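PDB 6MFC: GphF from Cystobacter violaceus, which probably decarboxylates an acyl-thioester substrate at the start of polyketide biosynthesis, using a GNAT-like fold repurposed from acyl transfer. Local coordinates for residues A[96-101]-A[199-204]. Residues are numbered along the deposited sequence; the frame is centred on the assembly and turned at random.
Sequences ARHSEL and SGYRPE. With GOL (glycerol), chain D.
H98 and Y201 join two loops of this GNAT-like fold: segment 96-101 comes after strand 77-87, whereas segment 199-204 leaves strand 193-198, an outermost strand of the mixed sheet. Two hydrogen bonds tie the pair together. The backbone N of H98 donates to Y201 O at 2.9 Å. The side chains bond as well: the Y201 hydroxyl OH lies at the edge of the imidazole, 2.9 Å from H98 ND1 in a nearly straight hydrogen bond; either atom could be the donor. With CG anti to the backbone N (chi1 168°), the phenol of Y201 passes H98, whose CB sits over one of its faces, 4.0 Å from the ring centroid. The two rings are oblique, their planes 57° apart. L101 crosses the phenol's end at about a right angle, CD1 beside OH, and its side chain continues onto Q113 and L115 of strand 111-119.

R202 stacks on the imidazole. Its extended chain, CG to NE, lies side by side with H98 and points the same way, which brings CD over one imidazole face; the guanidinium lies flat on the ring, centres 4.0 Å apart. A long salt bridge from R202 NE to E204 OE2 (3.6 Å) adds a carboxylate at the guanidinium edge. Farther along, P203 CG packs over one face of the R97 guanidinium.

A glycerol, probably from the crystallisation liquor, bridges the stacked pair. R202 NH1 and NH2 both donate to its O3, while H98 NE2 meets its O2 at 3.3 Å, almost in line at 177°.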
loop_
_atom_site.group_PDB
_atom_site.type_symbol
_atom_site.label_atom_id
_atom_site.label_comp_id
_atom_site.label_asym_id
_atom_site.label_seq_id
_atom_site.Cartn_x
_atom_site.Cartn_y
_atom_site.Cartn_z
ATOM N N ALA A 96 -6.895 -12.812 4.020
ATOM C CA ALA A 96 -7.533 -11.560 4.392
ATOM C C ALA A 96 -8.178 -10.914 3.173
ATOM O O ALA A 96 -7.633 -10.967 2.067
ATOM C CB ALA A 96 -6.520 -10.598 5.016
ATOM N N ARG A 97 -9.343 -10.310 3.381
ATOM C CA ARG A 97 -10.022 -9.547 2.347
ATOM C C ARG A 97 -9.639 -8.074 2.454
ATOM O O ARG A 97 -9.251 -7.586 3.517
ATOM C CB ARG A 97 -11.538 -9.710 2.459
ATOM C CG ARG A 97 -12.007 -11.154 2.389
ATOM C CD ARG A 97 -12.146 -11.639 0.955
ATOM N NE ARG A 97 -13.450 -11.300 0.391
ATOM C CZ ARG A 97 -13.933 -11.807 -0.739
ATOM N NH1 ARG A 97 -13.222 -12.685 -1.435
ATOM N NH2 ARG A 97 -15.132 -11.440 -1.172
ATOM N N HIS A 98 -9.742 -7.368 1.324
ATOM C CA HIS A 98 -9.372 -5.955 1.298
ATOM C C HIS A 98 -10.312 -5.121 2.157
ATOM O O HIS A 98 -9.871 -4.205 2.863
ATOM C CB HIS A 98 -9.370 -5.441 -0.143
ATOM C CG HIS A 98 -8.873 -4.036 -0.286
ATOM N ND1 HIS A 98 -7.624 -3.644 0.142
ATOM C CD2 HIS A 98 -9.455 -2.933 -0.813
ATOM C CE1 HIS A 98 -7.457 -2.358 -0.111
ATOM N NE2 HIS A 98 -8.554 -1.902 -0.691
ATOM N N SER A 99 -11.609 -5.420 2.108
ATOM C CA SER A 99 -12.581 -4.627 2.848
ATOM C C SER A 99 -12.584 -4.964 4.333
ATOM O O SER A 99 -12.838 -4.085 5.164
ATOM C CB SER A 99 -13.976 -4.833 2.255
ATOM O OG SER A 99 -14.270 -6.211 2.121
ATOM N N GLU A 100 -12.297 -6.211 4.684
ATOM C CA GLU A 100 -12.381 -6.676 6.068
ATOM C C GLU A 100 -11.003 -6.652 6.730
ATOM O O GLU A 100 -10.510 -7.659 7.240
ATOM C CB GLU A 100 -12.985 -8.077 6.112
ATOM C CG GLU A 100 -13.944 -8.377 4.972
ATOM C CD GLU A 100 -14.333 -9.843 4.917
ATOM O OE1 GLU A 100 -14.071 -10.565 5.903
ATOM O OE2 GLU A 100 -14.894 -10.277 3.890
ATOM N N LEU A 101 -10.376 -5.475 6.726
ATOM C CA LEU A 101 -9.016 -5.335 7.230
ATOM C C LEU A 101 -8.912 -4.690 8.604
ATOM O O LEU A 101 -7.870 -4.836 9.251
ATOM C CB LEU A 101 -8.158 -4.520 6.250
ATOM C CG LEU A 101 -7.585 -5.267 5.045
ATOM C CD1 LEU A 101 -6.658 -4.361 4.251
ATOM C CD2 LEU A 101 -6.859 -6.531 5.487
ATOM N N SER A 199 -5.428 -15.262 -2.601
ATOM C CA SER A 199 -6.444 -15.467 -3.624
ATOM C C SER A 199 -7.749 -14.799 -3.209
ATOM O O SER A 199 -8.190 -14.931 -2.064
ATOM C CB SER A 199 -6.665 -16.960 -3.865
ATOM O OG SER A 199 -5.506 -17.567 -4.409
ATOM N N GLY A 200 -8.364 -14.079 -4.144
ATOM C CA GLY A 200 -9.612 -13.395 -3.854
ATOM C C GLY A 200 -9.487 -12.284 -2.837
ATOM O O GLY A 200 -10.469 -11.955 -2.164
ATOM N N TYR A 201 -8.296 -11.696 -2.705
ATOM C CA TYR A 201 -8.097 -10.617 -1.742
ATOM C C TYR A 201 -8.983 -9.419 -2.061
ATOM O O TYR A 201 -9.554 -8.802 -1.154
ATOM C CB TYR A 201 -6.625 -10.205 -1.720
ATOM C CG TYR A 201 -6.343 -8.922 -0.970
ATOM C CD1 TYR A 201 -6.102 -8.931 0.397
ATOM C CD2 TYR A 201 -6.300 -7.700 -1.632
ATOM C CE1 TYR A 201 -5.840 -7.761 1.085
ATOM C CE2 TYR A 201 -6.041 -6.526 -0.952
ATOM C CZ TYR A 201 -5.810 -6.562 0.407
ATOM O OH TYR A 201 -5.549 -5.394 1.088
ATOM N N ARG A 202 -9.108 -9.077 -3.340
ATOM C CA ARG A 202 -9.820 -7.874 -3.773
ATOM C C ARG A 202 -10.562 -8.209 -5.057
ATOM O O ARG A 202 -10.081 -7.941 -6.164
ATOM C CB ARG A 202 -8.846 -6.711 -3.974
ATOM C CG ARG A 202 -9.483 -5.340 -4.080
ATOM C CD ARG A 202 -8.405 -4.271 -4.134
ATOM N NE ARG A 202 -8.956 -2.921 -4.135
ATOM C CZ ARG A 202 -8.217 -1.817 -4.180
ATOM N NH1 ARG A 202 -6.895 -1.905 -4.229
ATOM N NH2 ARG A 202 -8.798 -0.626 -4.177
ATOM N N PRO A 203 -11.752 -8.806 -4.944
ATOM C CA PRO A 203 -12.443 -9.314 -6.143
ATOM C C PRO A 203 -12.732 -8.259 -7.197
ATOM O O PRO A 203 -12.869 -8.613 -8.374
ATOM C CB PRO A 203 -13.741 -9.902 -5.575
ATOM C CG PRO A 203 -13.412 -10.234 -4.159
ATOM C CD PRO A 203 -12.460 -9.167 -3.704
ATOM N N GLU A 204 -12.836 -6.983 -6.824
ATOM C CA GLU A 204 -13.051 -5.939 -7.818
ATOM C C GLU A 204 -11.782 -5.577 -8.577
ATOM O O GLU A 204 -11.862 -4.854 -9.577
ATOM C CB GLU A 204 -13.632 -4.683 -7.161
ATOM C CG GLU A 204 -12.721 -4.019 -6.139
ATOM C CD GLU A 204 -12.882 -4.592 -4.745
ATOM O OE1 GLU A 204 -13.476 -5.684 -4.609
ATOM O OE2 GLU A 204 -12.419 -3.946 -3.781
HETATM C C1 GOL D . -6.714 0.978 -0.715
HETATM O O1 GOL D . -5.606 1.778 -0.443
HETATM C C2 GOL D . -7.746 1.876 -1.431
HETATM O O2 GOL D . -8.947 1.215 -1.654
HETATM C C3 GOL D . -7.051 2.299 -2.747
HETATM O O3 GOL D . -6.502 1.148 -3.304
#